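Local coordinates for dextranase (Pseudarthrobacter oxydans, PDB 6NZS), which hydrolyses internal alpha-1,6-glucosidic linkages in dextran, as a member of glycoside hydrolase family 49, at residues L39-N45 with F90-V96. Numbering follows the deposited sequence.
Sequences LQVAQEN and FEYAKDV
V41 grips F90 and V96 with its two methyl branches. CG2 sits over one face of the F90 ring, 3.9 Å from the ring centroid, a CH-pi contact offset toward the rim. CG1 lies anti to the V41 backbone N (chi1 -168°), and this turns it toward V96, with V41 CG1 3.6 Å from V96 CB. L39 CD2 meets the same ring obliquely. V98 and I188 add to this buried cluster, which belongs to the N-terminal Ig-like domain and packs strand 37-43 against strand 84-92.

Beyond this cluster, Q43 and V96 form an antiparallel non-hydrogen-bonded pair, where strand 96-102 begins beside strand 37-43. Next to it, E44 N donates to D95 O at 2.9 Å. The E44 side chain runs beside that of D95, with E44 CG 3.5 Å from D95 CB. D95 OD1 turns elsewhere, to Y139 N.

The outer end is looser and more polar. The K94 side chain crosses that of Q43 obliquely, with K94 CE 3.6 Å from Q43 NE2. Q43 NE2 donates to N45 OD1 at 2.8 Å, in both amide planes and nearly straight (172°), and Q43 OE1 binds N9, so the Q43 amide is fixed at both ends. K94 NZ stays 4.6 Å from E44 OE1, and a water donates to E44 OE1 and accepts from K94 NZ. Apolar packing thus joins the buried strands, while a water-mediated pairing of opposite charges, probably weaker than a direct salt bridge, links the loop segments beyond them.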
ATOM      1  N   LEU A  39      16.332 -16.502  -0.318  1.00  9.24           N
ATOM      2  CA  LEU A  39      16.592 -15.839  -1.590  1.00 11.01           C
ATOM      3  C   LEU A  39      18.087 -15.608  -1.784  1.00 12.16           C
ATOM      4  O   LEU A  39      18.788 -15.197  -0.855  1.00 12.17           O
ATOM      5  CB  LEU A  39      15.842 -14.505  -1.639  1.00 11.45           C
ATOM      6  CG  LEU A  39      15.799 -13.767  -2.974  1.00 11.98           C
ATOM      7  CD1 LEU A  39      14.462 -13.055  -3.141  1.00 13.28           C
ATOM      8  CD2 LEU A  39      16.908 -12.757  -3.038  1.00 14.55           C
ATOM      9  N   GLN A  40      18.573 -15.875  -3.002  1.00 11.75           N
ATOM     10  CA  GLN A  40      19.925 -15.523  -3.420  1.00 13.24           C
ATOM     11  C   GLN A  40      19.850 -14.843  -4.778  1.00 12.38           C
ATOM     12  O   GLN A  40      18.910 -15.067  -5.545  1.00 12.33           O
ATOM     13  CB  GLN A  40      20.835 -16.752  -3.515  1.00 16.28           C
ATOM     14  CG  GLN A  40      21.191 -17.372  -2.176  1.00 20.94           C
ATOM     15  CD  GLN A  40      22.042 -18.617  -2.326  1.00 25.57           C
ATOM     16  OE1 GLN A  40      22.188 -19.149  -3.426  1.00 32.85           O
ATOM     17  NE2 GLN A  40      22.612 -19.086  -1.219  1.00 32.81           N
ATOM     18  N   VAL A  41      20.836 -13.986  -5.063  1.00 12.17           N
ATOM     19  CA  VAL A  41      20.851 -13.170  -6.276  1.00 12.18           C
ATOM     20  C   VAL A  41      22.230 -13.243  -6.912  1.00 12.79           C
ATOM     21  O   VAL A  41      23.248 -13.110  -6.225  1.00 13.41           O
ATOM     22  CB  VAL A  41      20.516 -11.689  -5.987  1.00 15.17           C
ATOM     23  CG1 VAL A  41      20.256 -10.928  -7.290  1.00 12.85           C
ATOM     24  CG2 VAL A  41      19.350 -11.546  -5.047  1.00 19.35           C
ATOM     25  N   ALA A  42      22.257 -13.392  -8.233  1.00 11.21           N
ATOM     26  CA  ALA A  42      23.498 -13.374  -8.993  1.00 13.16           C
ATOM     27  C   ALA A  42      23.316 -12.487 -10.210  1.00 14.08           C
ATOM     28  O   ALA A  42      22.238 -12.443 -10.800  1.00 13.37           O
ATOM     29  CB  ALA A  42      23.845 -14.778  -9.481  1.00 14.91           C
ATOM     30  N   GLN A  43      24.382 -11.787 -10.598  1.00 13.62           N
ATOM     31  CA  GLN A  43      24.363 -11.099 -11.882  1.00 15.22           C
ATOM     32  C   GLN A  43      24.129 -12.126 -12.979  1.00 16.70           C
ATOM     33  O   GLN A  43      24.644 -13.245 -12.918  1.00 16.49           O
ATOM     34  CB  GLN A  43      25.697 -10.388 -12.105  1.00 16.89           C
ATOM     35  CG  GLN A  43      25.651  -9.289 -13.145  1.00 21.88           C
ATOM     36  CD  GLN A  43      26.892  -8.420 -13.122  1.00 20.30           C
ATOM     37  OE1 GLN A  43      26.990  -7.478 -12.330  1.00 21.72           O
ATOM     38  NE2 GLN A  43      27.843  -8.723 -13.997  1.00 19.86           N
ATOM     39  N   GLU A  44      23.328 -11.755 -13.981  1.00 16.05           N
ATOM     40  CA  GLU A  44      22.848 -12.772 -14.914  1.00 17.19           C
ATOM     41  C   GLU A  44      23.986 -13.435 -15.686  1.00 19.34           C
ATOM     42  O   GLU A  44      23.873 -14.608 -16.065  1.00 19.09           O
ATOM     43  CB  GLU A  44      21.792 -12.202 -15.861  1.00 20.69           C
ATOM     44  CG  GLU A  44      22.312 -11.125 -16.773  1.00 27.46           C
ATOM     45  CD  GLU A  44      22.880 -11.642 -18.078  1.00 34.19           C
ATOM     46  OE1 GLU A  44      23.345 -10.806 -18.877  1.00 40.09           O
ATOM     47  OE2 GLU A  44      22.851 -12.881 -18.296  1.00 37.39           O
ATOM     48  N   ASN A  45      25.081 -12.721 -15.935  1.00 18.55           N
ATOM     49  CA  ASN A  45      26.235 -13.298 -16.616  1.00 19.98           C
ATOM     50  C   ASN A  45      27.267 -13.884 -15.660  1.00 22.01           C
ATOM     51  O   ASN A  45      28.371 -14.233 -16.093  1.00 23.10           O
ATOM     52  CB  ASN A  45      26.885 -12.273 -17.558  1.00 20.63           C
ATOM     53  CG  ASN A  45      27.490 -11.085 -16.822  1.00 22.42           C
ATOM     54  OD1 ASN A  45      27.271 -10.890 -15.625  1.00 19.03           O
ATOM     55  ND2 ASN A  45      28.253 -10.275 -17.548  1.00 19.21           N
ATOM     56  N   PHE A  90      16.975  -5.879  -2.372  1.00  8.90           N
ATOM     57  CA  PHE A  90      18.378  -5.788  -2.742  1.00  9.92           C
ATOM     58  C   PHE A  90      18.507  -4.655  -3.741  1.00 10.53           C
ATOM     59  O   PHE A  90      17.515  -4.207  -4.318  1.00  9.89           O
ATOM     60  CB  PHE A  90      18.935  -7.117  -3.291  1.00 10.32           C
ATOM     61  CG  PHE A  90      18.210  -7.639  -4.513  1.00 10.06           C
ATOM     62  CD1 PHE A  90      18.565  -7.208  -5.789  1.00 10.93           C
ATOM     63  CD2 PHE A  90      17.200  -8.581  -4.386  1.00 10.96           C
ATOM     64  CE1 PHE A  90      17.905  -7.695  -6.914  1.00 11.31           C
ATOM     65  CE2 PHE A  90      16.543  -9.074  -5.502  1.00 10.46           C
ATOM     66  CZ  PHE A  90      16.890  -8.636  -6.767  1.00 10.35           C
ATOM     67  N   GLU A  91      19.734  -4.172  -3.920  1.00 10.24           N
ATOM     68  CA  GLU A  91      20.033  -3.193  -4.957  1.00  9.77           C
ATOM     69  C   GLU A  91      20.685  -3.887  -6.138  1.00 10.61           C
ATOM     70  O   GLU A  91      21.530  -4.773  -5.961  1.00 11.10           O
ATOM     71  CB  GLU A  91      20.990  -2.112  -4.457  1.00 10.63           C
ATOM     72  CG  GLU A  91      20.472  -1.305  -3.295  1.00 12.94           C
ATOM     73  CD  GLU A  91      21.404  -0.152  -2.967  1.00 16.81           C
ATOM     74  OE1 GLU A  91      22.173  -0.272  -1.996  1.00 22.02           O
ATOM     75  OE2 GLU A  91      21.378   0.857  -3.701  1.00 18.15           O
ATOM     76  N   TYR A  92      20.311  -3.468  -7.345  1.00 10.37           N
ATOM     77  CA  TYR A  92      20.917  -4.044  -8.536  1.00  9.69           C
ATOM     78  C   TYR A  92      21.043  -2.976  -9.615  1.00  9.36           C
ATOM     79  O   TYR A  92      20.301  -1.987  -9.630  1.00 10.12           O
ATOM     80  CB  TYR A  92      20.193  -5.317  -9.019  1.00  9.23           C
ATOM     81  CG  TYR A  92      18.904  -5.088  -9.785  1.00  8.75           C
ATOM     82  CD1 TYR A  92      17.949  -4.178  -9.343  1.00  9.04           C
ATOM     83  CD2 TYR A  92      18.623  -5.818 -10.931  1.00 10.00           C
ATOM     84  CE1 TYR A  92      16.762  -3.974 -10.046  1.00  9.82           C
ATOM     85  CE2 TYR A  92      17.431  -5.627 -11.638  1.00  9.96           C
ATOM     86  CZ  TYR A  92      16.509  -4.701 -11.188  1.00  9.44           C
ATOM     87  OH  TYR A  92      15.353  -4.491 -11.892  1.00 10.16           O
ATOM     88  N   ALA A  93      22.027  -3.163 -10.502  1.00 10.66           N
ATOM     89  CA  ALA A  93      22.220  -2.252 -11.621  1.00  9.96           C
ATOM     90  C   ALA A  93      22.250  -2.965 -12.963  1.00 10.72           C
ATOM     91  O   ALA A  93      22.396  -2.302 -13.996  1.00 11.10           O
ATOM     92  CB  ALA A  93      23.495  -1.412 -11.421  1.00 10.95           C
ATOM     93  N   LYS A  94      22.101  -4.284 -12.980  1.00 10.44           N
ATOM     94  CA  LYS A  94      22.234  -5.093 -14.181  1.00 11.31           C
ATOM     95  C   LYS A  94      21.352  -6.312 -13.973  1.00 11.94           C
ATOM     96  O   LYS A  94      21.106  -6.707 -12.830  1.00 12.73           O
ATOM     97  CB  LYS A  94      23.709  -5.497 -14.344  1.00 13.90           C
ATOM     98  CG  LYS A  94      24.082  -6.294 -15.579  1.00 16.52           C
ATOM     99  CD  LYS A  94      25.620  -6.313 -15.727  1.00 13.16           C
ATOM    100  CE  LYS A  94      26.091  -7.307 -16.776  1.00 15.08           C
ATOM    101  NZ  LYS A  94      25.668  -6.960 -18.151  1.00 17.08           N
ATOM    102  N   ASP A  95      20.867  -6.891 -15.076  1.00 10.66           N
ATOM    103  CA  ASP A  95      19.977  -8.052 -15.003  1.00 11.30           C
ATOM    104  C   ASP A  95      20.535  -9.091 -14.040  1.00 11.99           C
ATOM    105  O   ASP A  95      21.741  -9.361 -14.023  1.00 13.94           O
ATOM    106  CB  ASP A  95      19.865  -8.720 -16.379  1.00 10.78           C
ATOM    107  CG  ASP A  95      19.107  -7.891 -17.398  1.00 15.48           C
ATOM    108  OD1 ASP A  95      18.859  -6.696 -17.175  1.00 13.61           O
ATOM    109  OD2 ASP A  95      18.771  -8.457 -18.462  1.00 19.17           O
ATOM    110  N   VAL A  96      19.642  -9.701 -13.251  1.00  9.97           N
ATOM    111  CA  VAL A  96      20.031 -10.696 -12.257  1.00 10.76           C
ATOM    112  C   VAL A  96      19.190 -11.952 -12.414  1.00 11.21           C
ATOM    113  O   VAL A  96      18.073 -11.928 -12.936  1.00 11.02           O
ATOM    114  CB  VAL A  96      19.914 -10.189 -10.803  1.00 10.88           C
ATOM    115  CG1 VAL A  96      20.935  -9.088 -10.518  1.00 11.93           C
ATOM    116  CG2 VAL A  96      18.485  -9.725 -10.514  1.00 10.11           C
TER
HETATM  117  O   HOH W   1      25.731  -9.461 -19.278  1.00 25.56           O